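Local coordinates for succinoglycan biosynthesis protein (Bacillus cereus ATCC 14579, PDB 3B55) that binds calcium and belongs to the erythromycin esterase-like family, although its own substrate and any hydrolytic activity remain to be established, at residues L80-H85 with T92-I97. The protein carries 1 engineered substitution. Numbering follows the deposited sequence.
Sequences LGEATH and TMKHRI. With CA (calcium ion), chain B.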
loop_
_atom_site.group_PDB
_atom_site.type_symbol
_atom_site.label_atom_id
_atom_site.label_comp_id
_atom_site.label_asym_id
_atom_site.label_seq_id
_atom_site.Cartn_x
_atom_site.Cartn_y
_atom_site.Cartn_z
ATOM N N LEU A 80 0.955 -4.331 -5.473
ATOM C CA LEU A 80 1.131 -5.671 -4.922
ATOM C C LEU A 80 0.261 -5.772 -3.677
ATOM O O LEU A 80 0.667 -5.372 -2.585
ATOM C CB LEU A 80 2.615 -5.899 -4.596
ATOM C CG LEU A 80 3.133 -7.293 -4.223
ATOM C CD1 LEU A 80 2.713 -8.310 -5.286
ATOM C CD2 LEU A 80 4.673 -7.247 -4.099
ATOM N N GLY A 81 -0.940 -6.320 -3.844
ATOM C CA GLY A 81 -1.850 -6.410 -2.715
ATOM C C GLY A 81 -1.785 -7.637 -1.837
ATOM O O GLY A 81 -1.320 -8.694 -2.251
ATOM N N GLU A 82 -2.242 -7.481 -0.599
ATOM C CA GLU A 82 -2.268 -8.592 0.351
ATOM C C GLU A 82 -3.719 -8.873 0.693
ATOM O O GLU A 82 -4.455 -7.966 1.067
ATOM C CB GLU A 82 -1.443 -8.269 1.612
ATOM C CG GLU A 82 -1.533 -6.832 2.096
ATOM C CD GLU A 82 -0.355 -6.464 2.997
ATOM O OE1 GLU A 82 0.809 -6.642 2.565
ATOM O OE2 GLU A 82 -0.581 -5.999 4.134
ATOM N N ALA A 83 -4.136 -10.125 0.530
ATOM C CA ALA A 83 -5.518 -10.499 0.809
ATOM C C ALA A 83 -5.920 -10.076 2.212
ATOM O O ALA A 83 -7.080 -9.783 2.464
ATOM C CB ALA A 83 -5.709 -12.010 0.632
ATOM N N THR A 84 -4.946 -10.038 3.110
ATOM C CA THR A 84 -5.167 -9.654 4.499
ATOM C C THR A 84 -3.867 -9.152 5.114
ATOM O O THR A 84 -2.783 -9.509 4.653
ATOM C CB THR A 84 -5.634 -10.843 5.353
ATOM O OG1 THR A 84 -5.615 -10.466 6.732
ATOM C CG2 THR A 84 -4.698 -12.049 5.165
ATOM N N HIS A 85 -3.978 -8.341 6.163
ATOM C CA HIS A 85 -2.794 -7.823 6.839
ATOM C C HIS A 85 -2.299 -8.741 7.947
ATOM O O HIS A 85 -1.364 -8.388 8.664
ATOM C CB HIS A 85 -3.069 -6.463 7.466
ATOM C CG HIS A 85 -3.240 -5.371 6.471
ATOM N ND1 HIS A 85 -2.516 -5.316 5.300
ATOM C CD2 HIS A 85 -4.002 -4.255 6.495
ATOM C CE1 HIS A 85 -2.820 -4.211 4.647
ATOM N NE2 HIS A 85 -3.718 -3.551 5.352
ATOM N N THR A 92 5.475 -13.040 3.264
ATOM C CA THR A 92 6.703 -13.579 2.693
ATOM C C THR A 92 6.663 -13.742 1.180
ATOM O O THR A 92 7.678 -13.551 0.514
ATOM C CB THR A 92 7.093 -14.939 3.319
ATOM O OG1 THR A 92 6.069 -15.905 3.059
ATOM C CG2 THR A 92 7.321 -14.794 4.829
HETATM N N MSE A 93 5.502 -14.096 0.631
HETATM C CA MSE A 93 5.384 -14.261 -0.812
HETATM C C MSE A 93 5.509 -12.894 -1.492
HETATM O O MSE A 93 6.039 -12.784 -2.600
HETATM C CB MSE A 93 4.040 -14.889 -1.177
HETATM C CG MSE A 93 3.905 -15.240 -2.641
HETATM SE SE MSE A 93 5.267 -16.497 -3.253
HETATM C CE MSE A 93 4.486 -18.135 -2.652
ATOM N N LYS A 94 5.018 -11.852 -0.826
ATOM C CA LYS A 94 5.101 -10.508 -1.384
ATOM C C LYS A 94 6.548 -10.028 -1.300
ATOM O O LYS A 94 7.011 -9.246 -2.131
ATOM C CB LYS A 94 4.177 -9.559 -0.620
ATOM C CG LYS A 94 2.726 -9.638 -1.072
ATOM C CD LYS A 94 1.876 -8.595 -0.364
ATOM C CE LYS A 94 2.395 -7.184 -0.621
ATOM N NZ LYS A 94 1.563 -6.183 0.104
ATOM N N HIS A 95 7.252 -10.514 -0.284
ATOM C CA HIS A 95 8.649 -10.178 -0.076
ATOM C C HIS A 95 9.441 -10.748 -1.261
ATOM O O HIS A 95 10.276 -10.065 -1.856
ATOM C CB HIS A 95 9.110 -10.785 1.258
ATOM C CG HIS A 95 10.550 -10.537 1.594
ATOM N ND1 HIS A 95 11.077 -10.836 2.833
ATOM C CD2 HIS A 95 11.581 -10.074 0.849
ATOM C CE1 HIS A 95 12.372 -10.573 2.836
ATOM N NE2 HIS A 95 12.703 -10.110 1.644
ATOM N N ARG A 96 9.158 -11.998 -1.608
ATOM C CA ARG A 96 9.839 -12.650 -2.717
ATOM C C ARG A 96 9.643 -11.906 -4.038
ATOM O O ARG A 96 10.566 -11.805 -4.847
ATOM C CB ARG A 96 9.334 -14.079 -2.879
ATOM C CG ARG A 96 9.516 -14.979 -1.662
ATOM C CD ARG A 96 9.294 -16.420 -2.080
ATOM N NE ARG A 96 10.257 -16.787 -3.117
ATOM C CZ ARG A 96 9.970 -17.523 -4.184
ATOM N NH1 ARG A 96 8.736 -17.983 -4.365
ATOM N NH2 ARG A 96 10.915 -17.787 -5.078
ATOM N N ILE A 97 8.431 -11.407 -4.257
ATOM C CA ILE A 97 8.111 -10.680 -5.479
ATOM C C ILE A 97 8.869 -9.360 -5.553
ATOM O O ILE A 97 9.420 -9.011 -6.601
ATOM C CB ILE A 97 6.590 -10.415 -5.576
ATOM C CG1 ILE A 97 5.845 -11.757 -5.579
ATOM C CG2 ILE A 97 6.274 -9.615 -6.827
ATOM C CD1 ILE A 97 4.350 -11.637 -5.520
HETATM CA CA CA B . -4.937 -1.506 5.329
#
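Strand 77-82, an inner strand of the mixed sheet in this erythromycin esterase-like fold, runs into a loop carrying a metal ligand, and helix 88-104 turns back against it: the axes of 80-82 and 92-97 are antiparallel at 172° and pass 9.5 Å apart.

Lys-94 carries most of the contact. Its CG lies beside the backbone N, and a bend at chi3 (58°) turns the end of the chain toward the strand's last residues while its methylenes slide past Leu-80, CE lying 3.7 Å from Leu-80 CG. There NZ makes two hydrogen bonds. Lys-94 NZ donates to Leu-80 O at 2.9 Å, approaching from above the carbonyl plane, and forms a salt bridge with Glu-82 OE1 at 2.6 Å, again from above the carboxylate plane. A cation-pi contact with Trp-304 gives this buried ammonium a third partner.

Ile-97, one turn further along, supplies the apolar end: its CD1 meets Leu-80 CD1 at 3.7 Å, the two side chains crossing obliquely.

Glu-82 links Lys-94 to the metal ligand His-85 as a second-shell residue. The ammonium would be expected to favour an ionised carboxylate, whose other oxygen fixes the rotation of the His-85 ring. Glu-113 also binds the calcium, to which His-85 NE2 coordinates at 2.4 Å; on the ring's other nitrogen, ND1 donates almost in plane to the anti lone pair of Glu-82 OE2, a very short 2.4 Å, in a bond that is bent, with an N-H...acceptor angle of 135°.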